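Local coordinates for interferon-inducible and double-stranded-dependent eIF-2kinase (Carassius auratus, PDB 4KMF), which binds left-handed Z-DNA through this N-terminal Zalpha domain and, as a whole kinase, probably phosphorylates the translation factor eIF2alpha, at residues Arg8-Phe13 with Tyr41-Ser46; Asp12-Asn17 with Leu23-Glu28. All coordinates share one frame; numbering follows the deposited sequence.

A small winged-helix domain illustrates how one long N-terminal helix can organise a fold. Helix 2-17 supplies the first segment of both contacts. Contact 2 (12-17 with 23-28) closes the shorter loop, turning back through strand 20-21 to set helix 22-29 against the end of helix 2-17. Contact 1 (8-13 with 41-46) closes the longer one, bringing the end of helix 33-45 back to the middle of helix 2-17. The shorter closure is nested inside the longer, and their segments share D12 and F13. With centres 10 Å apart, the two contacts join where I10 CG1 packs against I25 CG2 at 4.2 Å, so that all three helices meet in one core.

Contact 1 of 2, residues Arg8-Phe13 with Tyr41-Ser46; sequences RKIIDF and YNLQRS. With nucleotides of chain B.
I10 and I11 both pack on a single leucine, L43, whose forked end meets the CG2 methyl of the first and the CG1-CD1 branch of the second. With chi2 at 170°, L43 CD1 continues the extended line from CA, and CD2 branches off beside it; both methyls meet helix 2-17. CD1 takes the central place, 3.9 Å from I10 CG2 and 3.8 Å from I11 CD1. CD2 comes only to I11, lying 3.9 Å from I11 CD1. Both isoleucines cross the leucine obliquely, and I11 reaches over with its end although its CB does not point straight across. I11 and L43 also have the closest backbones, their CA atoms 8.7 Å apart.

The same turn of helix 33-45 sends Y41 to the DNA. Its ring lies with one face against DG5 of chain B, a guanine in the syn conformation; C8 stands 3.3 Å above the ring plane over its centre, its C-H directed into the ring as a CH-pi contact. At the ring edge, and in plane, Y41 OH donates a hydrogen bond of 2.7 Å to OP1 of DC4 of chain B. Base and phosphate therefore fix the ring from two directions, a recognition suited to the syn guanines of Z-DNA. A phenylalanine here would probably keep the contact with C8 but leave the OP1 oxygen of DC4 without its hydroxyl donor.

Helix 33-45 is the recognition helix of the winged-helix fold, held to helix 2-17 on its other side. There N42 ND2 hydrogen-bonds E7 OE2, and V49 of strand 49-51 joins I11 and L43; W59 of strand 58-61 meets the Y41 ring edge-to-face.

Contact 2 of 2, residues Asp12-Asn17 with Leu23-Glu28; sequences DFLRQN and LTIAKE
The carbonyl oxygen of F13 accepts the backbone N-H of N17 (N17 N to F13 O 2.8 Å), a bond of the last helical turn, and the same phenylalanine carries this contact with its ring. In this winged-helix domain the end of the first helix, 2-17, meets helix 22-29, which forms the helix-turn-helix with recognition helix 33-45. The two short axes approach to 11.1 Å with their directions 111° apart, a steep crossing with the F13 ring lying between the helices.

The F13 ring swings out to helix 22-29 because chi1, at -178°, sets CG opposite the backbone N, and three side chains spaced along one side of that helix receive it. I25 comes to the CD1-CE1 side, its CG1 lying 3.8 Å from F13 CE1. E28 comes to the CD2-CE2 side: its CG is only 3.3 Å from F13 CE2, a tight approach made by the aliphatic part of the glutamate. The E28 chain then bends at chi2, leading the carboxylate away from helix 2-17, with its plane 33° from that of the ring. T24 crosses the phenylalanine at about a right angle, touching CZ with CG2.

I25 also faces V36 and L40 of helix 33-45, while S20 of strand 20-21 packs on F13, L14 and I25. Deeper in, L14 and I25 meet methyl to methyl, L14 CD2 3.9 Å from I25 CD1.

Contact 1 of 2, residues Arg8-Phe13 with Tyr41-Ser46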
ATOM      1  N   ARG A   8     -18.142  14.269   0.482  1.00 22.89           N
ATOM      2  CA  ARG A   8     -18.704  15.610   0.269  1.00 23.94           C
ATOM      3  C   ARG A   8     -17.723  16.689   0.682  1.00 22.87           C
ATOM      4  O   ARG A   8     -17.546  17.689  -0.044  1.00 23.15           O
ATOM      5  CB  ARG A   8     -19.995  15.770   1.075  1.00 25.18           C
ATOM      6  CG  ARG A   8     -21.248  15.232   0.409  1.00 30.62           C
ATOM      7  CD  ARG A   8     -22.371  15.268   1.450  1.00 38.98           C
ATOM      8  NE  ARG A   8     -23.620  14.630   1.024  1.00 48.20           N
ATOM      9  CZ  ARG A   8     -24.798  14.811   1.636  1.00 52.08           C
ATOM     10  NH1 ARG A   8     -24.888  15.602   2.702  1.00 54.26           N
ATOM     11  NH2 ARG A   8     -25.895  14.209   1.183  1.00 55.35           N
ATOM     12  N   LYS A   9     -17.054  16.468   1.820  1.00 22.38           N
ATOM     13  CA  LYS A   9     -16.043  17.397   2.301  1.00 22.66           C
ATOM     14  C   LYS A   9     -14.852  17.516   1.349  1.00 21.63           C
ATOM     15  O   LYS A   9     -14.346  18.609   1.129  1.00 20.83           O
ATOM     16  CB  LYS A   9     -15.586  17.001   3.697  1.00 23.41           C
ATOM     17  CG  LYS A   9     -16.684  17.168   4.730  1.00 26.30           C
ATOM     18  CD  LYS A   9     -16.158  17.064   6.154  1.00 33.30           C
ATOM     19  CE  LYS A   9     -17.312  17.241   7.117  1.00 36.99           C
ATOM     20  NZ  LYS A   9     -17.006  17.937   8.427  1.00 40.24           N
ATOM     21  N   ILE A  10     -14.418  16.392   0.774  1.00 20.69           N
ATOM     22  CA  ILE A  10     -13.338  16.370  -0.220  1.00 20.60           C
ATOM     23  C   ILE A  10     -13.759  17.130  -1.484  1.00 20.69           C
ATOM     24  O   ILE A  10     -12.997  17.930  -2.023  1.00 21.55           O
ATOM     25  CB  ILE A  10     -12.904  14.903  -0.520  1.00 20.72           C
ATOM     26  CG1 ILE A  10     -12.198  14.318   0.711  1.00 19.44           C
ATOM     27  CG2 ILE A  10     -11.989  14.792  -1.755  1.00 18.93           C
ATOM     28  CD1 ILE A  10     -12.147  12.764   0.784  1.00 21.20           C
ATOM     29  N   ILE A  11     -14.973  16.878  -1.959  1.00 21.17           N
ATOM     30  CA  ILE A  11     -15.500  17.633  -3.110  1.00 22.06           C
ATOM     31  C   ILE A  11     -15.551  19.146  -2.836  1.00 22.70           C
ATOM     32  O   ILE A  11     -15.146  19.951  -3.689  1.00 22.32           O
ATOM     33  CB  ILE A  11     -16.898  17.103  -3.568  1.00 22.53           C
ATOM     34  CG1 ILE A  11     -16.786  15.643  -4.031  1.00 21.78           C
ATOM     35  CG2 ILE A  11     -17.534  17.987  -4.653  1.00 23.93           C
ATOM     36  CD1 ILE A  11     -15.885  15.409  -5.242  1.00 24.38           C
ATOM     37  N   ASP A  12     -16.021  19.523  -1.647  1.00 24.19           N
ATOM     38  CA  ASP A  12     -16.082  20.941  -1.269  1.00 25.11           C
ATOM     39  C   ASP A  12     -14.685  21.553  -1.256  1.00 25.05           C
ATOM     40  O   ASP A  12     -14.484  22.692  -1.719  1.00 25.56           O
ATOM     41  CB  ASP A  12     -16.738  21.108   0.114  1.00 27.25           C
ATOM     42  CG  ASP A  12     -18.224  20.757   0.123  1.00 31.91           C
ATOM     43  OD1 ASP A  12     -18.874  20.672  -0.948  1.00 37.19           O
ATOM     44  OD2 ASP A  12     -18.765  20.581   1.240  1.00 38.67           O
ATOM     45  N   PHE A  13     -13.722  20.799  -0.719  1.00 23.40           N
ATOM     46  CA  PHE A  13     -12.340  21.227  -0.723  1.00 22.73           C
ATOM     47  C   PHE A  13     -11.822  21.514  -2.146  1.00 22.99           C
ATOM     48  O   PHE A  13     -11.156  22.552  -2.395  1.00 23.60           O
ATOM     49  CB  PHE A  13     -11.437  20.220  -0.004  1.00 23.57           C
ATOM     50  CG  PHE A  13     -10.011  20.666   0.037  1.00 22.98           C
ATOM     51  CD1 PHE A  13      -9.096  20.250  -0.947  1.00 24.08           C
ATOM     52  CD2 PHE A  13      -9.586  21.584   1.008  1.00 22.99           C
ATOM     53  CE1 PHE A  13      -7.782  20.747  -0.948  1.00 24.05           C
ATOM     54  CE2 PHE A  13      -8.262  22.037   1.025  1.00 22.80           C
ATOM     55  CZ  PHE A  13      -7.367  21.616   0.058  1.00 23.00           C
ATOM     56  N   TYR A  41     -10.287   7.727  -5.026  1.00 15.87           N
ATOM     57  CA  TYR A  41     -10.494   6.698  -6.045  1.00 16.08           C
ATOM     58  C   TYR A  41     -11.953   6.240  -6.123  1.00 17.31           C
ATOM     59  O   TYR A  41     -12.425   5.965  -7.230  1.00 17.20           O
ATOM     60  CB  TYR A  41      -9.503   5.525  -5.895  1.00 16.18           C
ATOM     61  CG  TYR A  41      -8.110   5.882  -6.398  1.00 15.04           C
ATOM     62  CD1 TYR A  41      -7.151   6.446  -5.526  1.00 13.47           C
ATOM     63  CD2 TYR A  41      -7.752   5.683  -7.733  1.00 16.01           C
ATOM     64  CE1 TYR A  41      -5.876   6.803  -5.973  1.00 13.64           C
ATOM     65  CE2 TYR A  41      -6.467   6.046  -8.196  1.00 15.78           C
ATOM     66  CZ  TYR A  41      -5.541   6.620  -7.306  1.00 14.41           C
ATOM     67  OH  TYR A  41      -4.286   6.974  -7.784  1.00 16.06           O
ATOM     68  N   ASN A  42     -12.682   6.211  -4.990  1.00 17.17           N
ATOM     69  CA  ASN A  42     -14.152   5.972  -5.050  1.00 17.77           C
ATOM     70  C   ASN A  42     -14.831   7.099  -5.817  1.00 17.93           C
ATOM     71  O   ASN A  42     -15.681   6.842  -6.674  1.00 18.77           O
ATOM     72  CB  ASN A  42     -14.793   5.973  -3.650  1.00 18.55           C
ATOM     73  CG  ASN A  42     -14.417   4.782  -2.808  1.00 20.51           C
ATOM     74  OD1 ASN A  42     -14.037   3.740  -3.313  1.00 23.03           O
ATOM     75  ND2 ASN A  42     -14.601   4.920  -1.500  1.00 24.52           N
ATOM     76  N   LEU A  43     -14.438   8.345  -5.524  1.00 18.27           N
ATOM     77  CA  LEU A  43     -14.975   9.520  -6.227  1.00 17.78           C
ATOM     78  C   LEU A  43     -14.648   9.474  -7.715  1.00 18.12           C
ATOM     79  O   LEU A  43     -15.388   9.990  -8.529  1.00 19.28           O
ATOM     80  CB  LEU A  43     -14.479  10.821  -5.586  1.00 17.41           C
ATOM     81  CG  LEU A  43     -15.117  11.213  -4.262  1.00 16.57           C
ATOM     82  CD1 LEU A  43     -14.357  12.355  -3.640  1.00 18.64           C
ATOM     83  CD2 LEU A  43     -16.595  11.599  -4.501  1.00 17.51           C
ATOM     84  N   GLN A  44     -13.542   8.858  -8.092  1.00 18.89           N
ATOM     85  CA  GLN A  44     -13.252   8.661  -9.488  1.00 19.66           C
ATOM     86  C   GLN A  44     -14.142   7.594 -10.134  1.00 20.57           C
ATOM     87  O   GLN A  44     -14.646   7.780 -11.252  1.00 20.04           O
ATOM     88  CB  GLN A  44     -11.785   8.303  -9.639  1.00 19.73           C
ATOM     89  CG  GLN A  44     -11.384   8.233 -11.104  1.00 22.63           C
ATOM     90  CD  GLN A  44      -9.929   8.056 -11.265  1.00 27.62           C
ATOM     91  OE1 GLN A  44      -9.260   8.924 -11.824  1.00 33.29           O
ATOM     92  NE2 GLN A  44      -9.413   6.924 -10.812  1.00 27.45           N
ATOM     93  N   ARG A  45     -14.373   6.492  -9.424  1.00 20.56           N
ATOM     94  CA  ARG A  45     -15.320   5.479  -9.871  1.00 21.50           C
ATOM     95  C   ARG A  45     -16.718   6.053 -10.058  1.00 21.23           C
ATOM     96  O   ARG A  45     -17.430   5.643 -10.953  1.00 22.47           O
ATOM     97  CB  ARG A  45     -15.392   4.323  -8.882  1.00 22.37           C
ATOM     98  CG  ARG A  45     -14.209   3.422  -8.895  1.00 25.68           C
ATOM     99  CD  ARG A  45     -14.469   2.174  -8.036  1.00 28.37           C
ATOM    100  NE  ARG A  45     -14.951   1.068  -8.874  1.00 32.79           N
ATOM    101  CZ  ARG A  45     -15.396  -0.113  -8.421  1.00 33.44           C
ATOM    102  NH1 ARG A  45     -15.426  -0.393  -7.120  1.00 34.19           N
ATOM    103  NH2 ARG A  45     -15.787  -1.039  -9.282  1.00 34.54           N
ATOM    104  N   SER A  46     -17.074   7.051  -9.260  1.00 20.67           N
ATOM    105  CA  SER A  46     -18.414   7.601  -9.284  1.00 20.19           C
ATOM    106  C   SER A  46     -18.493   8.849 -10.143  1.00 20.30           C
ATOM    107  O   SER A  46     -19.501   9.557 -10.127  1.00 20.16           O
ATOM    108  CB  SER A  46     -18.956   7.833  -7.871  1.00 20.88           C
ATOM    109  OG  SER A  46     -18.199   8.786  -7.148  1.00 19.99           O
TER
ATOM    110  P    DG B   5      -2.463   5.003  -0.281  1.00 18.98           P
ATOM    111  OP1  DG B   5      -2.094   6.422  -0.311  1.00 18.71           O
ATOM    112  OP2  DG B   5      -2.305   4.188   0.962  1.00 21.56           O
ATOM    113  O5'  DG B   5      -3.969   4.824  -0.783  1.00 17.92           O
ATOM    114  C5'  DG B   5      -4.571   3.527  -0.791  1.00 16.94           C
ATOM    115  C4'  DG B   5      -5.896   3.677  -1.501  1.00 18.28           C
ATOM    116  O4'  DG B   5      -5.728   4.113  -2.867  1.00 18.38           O
ATOM    117  C3'  DG B   5      -6.651   2.368  -1.547  1.00 21.30           C
ATOM    118  O3'  DG B   5      -7.618   2.494  -0.516  1.00 22.83           O
ATOM    119  C2'  DG B   5      -7.337   2.358  -2.903  1.00 18.52           C
ATOM    120  C1'  DG B   5      -6.623   3.407  -3.723  1.00 19.26           C
ATOM    121  N9   DG B   5      -5.759   2.847  -4.770  1.00 17.40           N
ATOM    122  C8   DG B   5      -5.782   3.177  -6.110  1.00 17.92           C
ATOM    123  N7   DG B   5      -4.882   2.553  -6.813  1.00 17.23           N
ATOM    124  C5   DG B   5      -4.221   1.733  -5.887  1.00 17.46           C
ATOM    125  C6   DG B   5      -3.127   0.848  -6.090  1.00 16.85           C
ATOM    126  O6   DG B   5      -2.567   0.624  -7.179  1.00 17.63           O
ATOM    127  N1   DG B   5      -2.717   0.196  -4.913  1.00 16.26           N
ATOM    128  C2   DG B   5      -3.312   0.408  -3.679  1.00 16.74           C
ATOM    129  N2   DG B   5      -2.793  -0.276  -2.647  1.00 18.56           N
ATOM    130  N3   DG B   5      -4.325   1.301  -3.468  1.00 17.69           N
ATOM    131  C4   DG B   5      -4.757   1.893  -4.623  1.00 16.70           C
ATOM    132  P    DC B   4      -1.447   7.229  -5.591  1.00 17.70           P
ATOM    133  OP1  DC B   4      -2.755   7.900  -5.773  1.00 17.42           O
ATOM    134  OP2  DC B   4      -0.585   7.748  -4.535  1.00 18.03           O
ATOM    135  O5'  DC B   4      -1.631   5.669  -5.366  1.00 17.83           O
ATOM    136  C5'  DC B   4      -2.817   5.127  -4.727  1.00 16.20           C
ATOM    137  C4'  DC B   4      -2.363   4.119  -3.666  1.00 16.36           C
ATOM    138  O4'  DC B   4      -1.705   2.993  -4.302  1.00 17.49           O
ATOM    139  C3'  DC B   4      -1.343   4.643  -2.656  1.00 15.49           C
ATOM    140  O3'  DC B   4      -1.625   4.139  -1.342  1.00 17.70           O
ATOM    141  C2'  DC B   4      -0.016   4.085  -3.140  1.00 14.34           C
ATOM    142  C1'  DC B   4      -0.495   2.729  -3.603  1.00 15.75           C
ATOM    143  N1   DC B   4       0.468   2.069  -4.496  1.00 15.50           N
ATOM    144  C2   DC B   4       1.495   1.294  -3.944  1.00 14.84           C
ATOM    145  O2   DC B   4       1.574   1.175  -2.724  1.00 14.93           O
ATOM    146  N3   DC B   4       2.375   0.678  -4.783  1.00 15.13           N
ATOM    147  C4   DC B   4       2.270   0.850  -6.112  1.00 15.50           C
ATOM    148  N4   DC B   4       3.119   0.210  -6.900  1.00 15.78           N
ATOM    149  C5   DC B   4       1.218   1.633  -6.700  1.00 15.74           C
ATOM    150  C6   DC B   4       0.356   2.232  -5.865  1.00 16.36           C
TER

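Contact 2 of 2, residues Asp12-Asn17 with Leu23-Glu28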
ATOM      1  N   ASP A  12     -16.021  19.523  -1.647  1.00 24.19           N
ATOM      2  CA  ASP A  12     -16.082  20.941  -1.269  1.00 25.11           C
ATOM      3  C   ASP A  12     -14.685  21.553  -1.256  1.00 25.05           C
ATOM      4  O   ASP A  12     -14.484  22.692  -1.719  1.00 25.56           O
ATOM      5  CB  ASP A  12     -16.738  21.108   0.114  1.00 27.25           C
ATOM      6  CG  ASP A  12     -18.224  20.757   0.123  1.00 31.91           C
ATOM      7  OD1 ASP A  12     -18.874  20.672  -0.948  1.00 37.19           O
ATOM      8  OD2 ASP A  12     -18.765  20.581   1.240  1.00 38.67           O
ATOM      9  N   PHE A  13     -13.722  20.799  -0.719  1.00 23.40           N
ATOM     10  CA  PHE A  13     -12.340  21.227  -0.723  1.00 22.73           C
ATOM     11  C   PHE A  13     -11.822  21.514  -2.146  1.00 22.99           C
ATOM     12  O   PHE A  13     -11.156  22.552  -2.395  1.00 23.60           O
ATOM     13  CB  PHE A  13     -11.437  20.220  -0.004  1.00 23.57           C
ATOM     14  CG  PHE A  13     -10.011  20.666   0.037  1.00 22.98           C
ATOM     15  CD1 PHE A  13      -9.096  20.250  -0.947  1.00 24.08           C
ATOM     16  CD2 PHE A  13      -9.586  21.584   1.008  1.00 22.99           C
ATOM     17  CE1 PHE A  13      -7.782  20.747  -0.948  1.00 24.05           C
ATOM     18  CE2 PHE A  13      -8.262  22.037   1.025  1.00 22.80           C
ATOM     19  CZ  PHE A  13      -7.367  21.616   0.058  1.00 23.00           C
ATOM     20  N   LEU A  14     -12.078  20.589  -3.074  1.00 21.90           N
ATOM     21  CA  LEU A  14     -11.641  20.815  -4.455  1.00 23.16           C
ATOM     22  C   LEU A  14     -12.379  21.962  -5.121  1.00 24.28           C
ATOM     23  O   LEU A  14     -11.776  22.687  -5.901  1.00 25.39           O
ATOM     24  CB  LEU A  14     -11.709  19.542  -5.297  1.00 23.32           C
ATOM     25  CG  LEU A  14     -10.804  18.423  -4.782  1.00 22.49           C
ATOM     26  CD1 LEU A  14     -11.180  17.101  -5.426  1.00 21.56           C
ATOM     27  CD2 LEU A  14      -9.312  18.731  -5.010  1.00 23.34           C
ATOM     28  N   ARG A  15     -13.667  22.118  -4.837  1.00 25.19           N
ATOM     29  CA  ARG A  15     -14.436  23.275  -5.358  1.00 26.58           C
ATOM     30  C   ARG A  15     -13.842  24.595  -4.837  1.00 27.46           C
ATOM     31  O   ARG A  15     -13.724  25.569  -5.609  1.00 28.89           O
ATOM     32  CB  ARG A  15     -15.921  23.164  -5.000  1.00 26.41           C
ATOM     33  N   GLN A  16     -13.439  24.623  -3.557  1.00 27.66           N
ATOM     34  CA  GLN A  16     -12.929  25.849  -2.936  1.00 28.41           C
ATOM     35  C   GLN A  16     -11.476  26.129  -3.307  1.00 28.82           C
ATOM     36  O   GLN A  16     -11.068  27.290  -3.421  1.00 30.39           O
ATOM     37  CB  GLN A  16     -13.099  25.811  -1.413  1.00 28.28           C
ATOM     38  N   ASN A  17     -10.701  25.089  -3.547  1.00 28.53           N
ATOM     39  CA  ASN A  17      -9.260  25.275  -3.684  1.00 29.52           C
ATOM     40  C   ASN A  17      -8.659  24.956  -5.039  1.00 29.13           C
ATOM     41  O   ASN A  17      -7.505  25.291  -5.289  1.00 30.31           O
ATOM     42  CB  ASN A  17      -8.499  24.542  -2.545  1.00 30.69           C
ATOM     43  CG  ASN A  17      -8.933  25.015  -1.158  1.00 32.95           C
ATOM     44  OD1 ASN A  17      -9.760  24.378  -0.487  1.00 37.01           O
ATOM     45  ND2 ASN A  17      -8.416  26.170  -0.746  1.00 35.50           N
ATOM     46  N   LEU A  23      -1.888  14.791  -0.683  1.00 21.55           N
ATOM     47  CA  LEU A  23      -1.237  15.178   0.561  1.00 23.26           C
ATOM     48  C   LEU A  23      -1.843  16.487   1.051  1.00 22.40           C
ATOM     49  O   LEU A  23      -2.147  16.634   2.211  1.00 23.45           O
ATOM     50  CB  LEU A  23       0.276  15.271   0.366  1.00 24.56           C
ATOM     51  CG  LEU A  23       1.048  15.278   1.681  1.00 28.45           C
ATOM     52  CD1 LEU A  23       1.935  14.044   1.735  1.00 35.49           C
ATOM     53  CD2 LEU A  23       1.874  16.566   1.824  1.00 32.63           C
ATOM     54  N   THR A  24      -2.091  17.409   0.147  1.00 22.51           N
ATOM     55  CA  THR A  24      -2.744  18.668   0.519  1.00 22.16           C
ATOM     56  C   THR A  24      -4.190  18.527   1.057  1.00 21.11           C
ATOM     57  O   THR A  24      -4.571  19.146   2.050  1.00 21.47           O
ATOM     58  CB  THR A  24      -2.740  19.556  -0.677  1.00 22.34           C
ATOM     59  OG1 THR A  24      -1.377  19.735  -1.070  1.00 24.63           O
ATOM     60  CG2 THR A  24      -3.366  20.901  -0.349  1.00 23.92           C
ATOM     61  N   ILE A  25      -4.985  17.719   0.355  1.00 19.91           N
ATOM     62  CA  ILE A  25      -6.352  17.451   0.723  1.00 18.95           C
ATOM     63  C   ILE A  25      -6.344  16.784   2.086  1.00 19.20           C
ATOM     64  O   ILE A  25      -7.123  17.153   2.976  1.00 19.89           O
ATOM     65  CB  ILE A  25      -7.007  16.493  -0.309  1.00 17.40           C
ATOM     66  CG1 ILE A  25      -7.005  17.111  -1.718  1.00 17.97           C
ATOM     67  CG2 ILE A  25      -8.424  16.115   0.147  1.00 17.25           C
ATOM     68  CD1 ILE A  25      -7.396  16.129  -2.834  1.00 18.21           C
ATOM     69  N   ALA A  26      -5.471  15.800   2.278  1.00 19.32           N
ATOM     70  CA  ALA A  26      -5.381  15.131   3.593  1.00 19.71           C
ATOM     71  C   ALA A  26      -5.107  16.071   4.752  1.00 20.48           C
ATOM     72  O   ALA A  26      -5.749  15.956   5.798  1.00 21.69           O
ATOM     73  CB  ALA A  26      -4.360  14.024   3.556  1.00 19.38           C
ATOM     74  N   LYS A  27      -4.185  17.007   4.576  1.00 21.01           N
ATOM     75  CA  LYS A  27      -3.854  17.945   5.642  1.00 22.24           C
ATOM     76  C   LYS A  27      -5.057  18.816   6.031  1.00 23.32           C
ATOM     77  O   LYS A  27      -5.274  19.068   7.219  1.00 23.33           O
ATOM     78  CB  LYS A  27      -2.672  18.825   5.220  1.00 23.14           C
ATOM     79  N   GLU A  28      -5.838  19.261   5.045  1.00 23.17           N
ATOM     80  CA  GLU A  28      -7.023  20.102   5.327  1.00 23.61           C
ATOM     81  C   GLU A  28      -8.257  19.355   5.860  1.00 23.42           C
ATOM     82  O   GLU A  28      -8.930  19.817   6.786  1.00 23.38           O
ATOM     83  CB  GLU A  28      -7.364  20.985   4.145  1.00 23.58           C
ATOM     84  CG  GLU A  28      -8.665  21.867   4.336  1.00 24.98           C
ATOM     85  CD  GLU A  28      -8.704  22.837   5.560  1.00 27.84           C
ATOM     86  OE1 GLU A  28      -7.692  23.025   6.310  1.00 26.50           O
ATOM     87  OE2 GLU A  28      -9.803  23.425   5.752  1.00 28.35           O
TER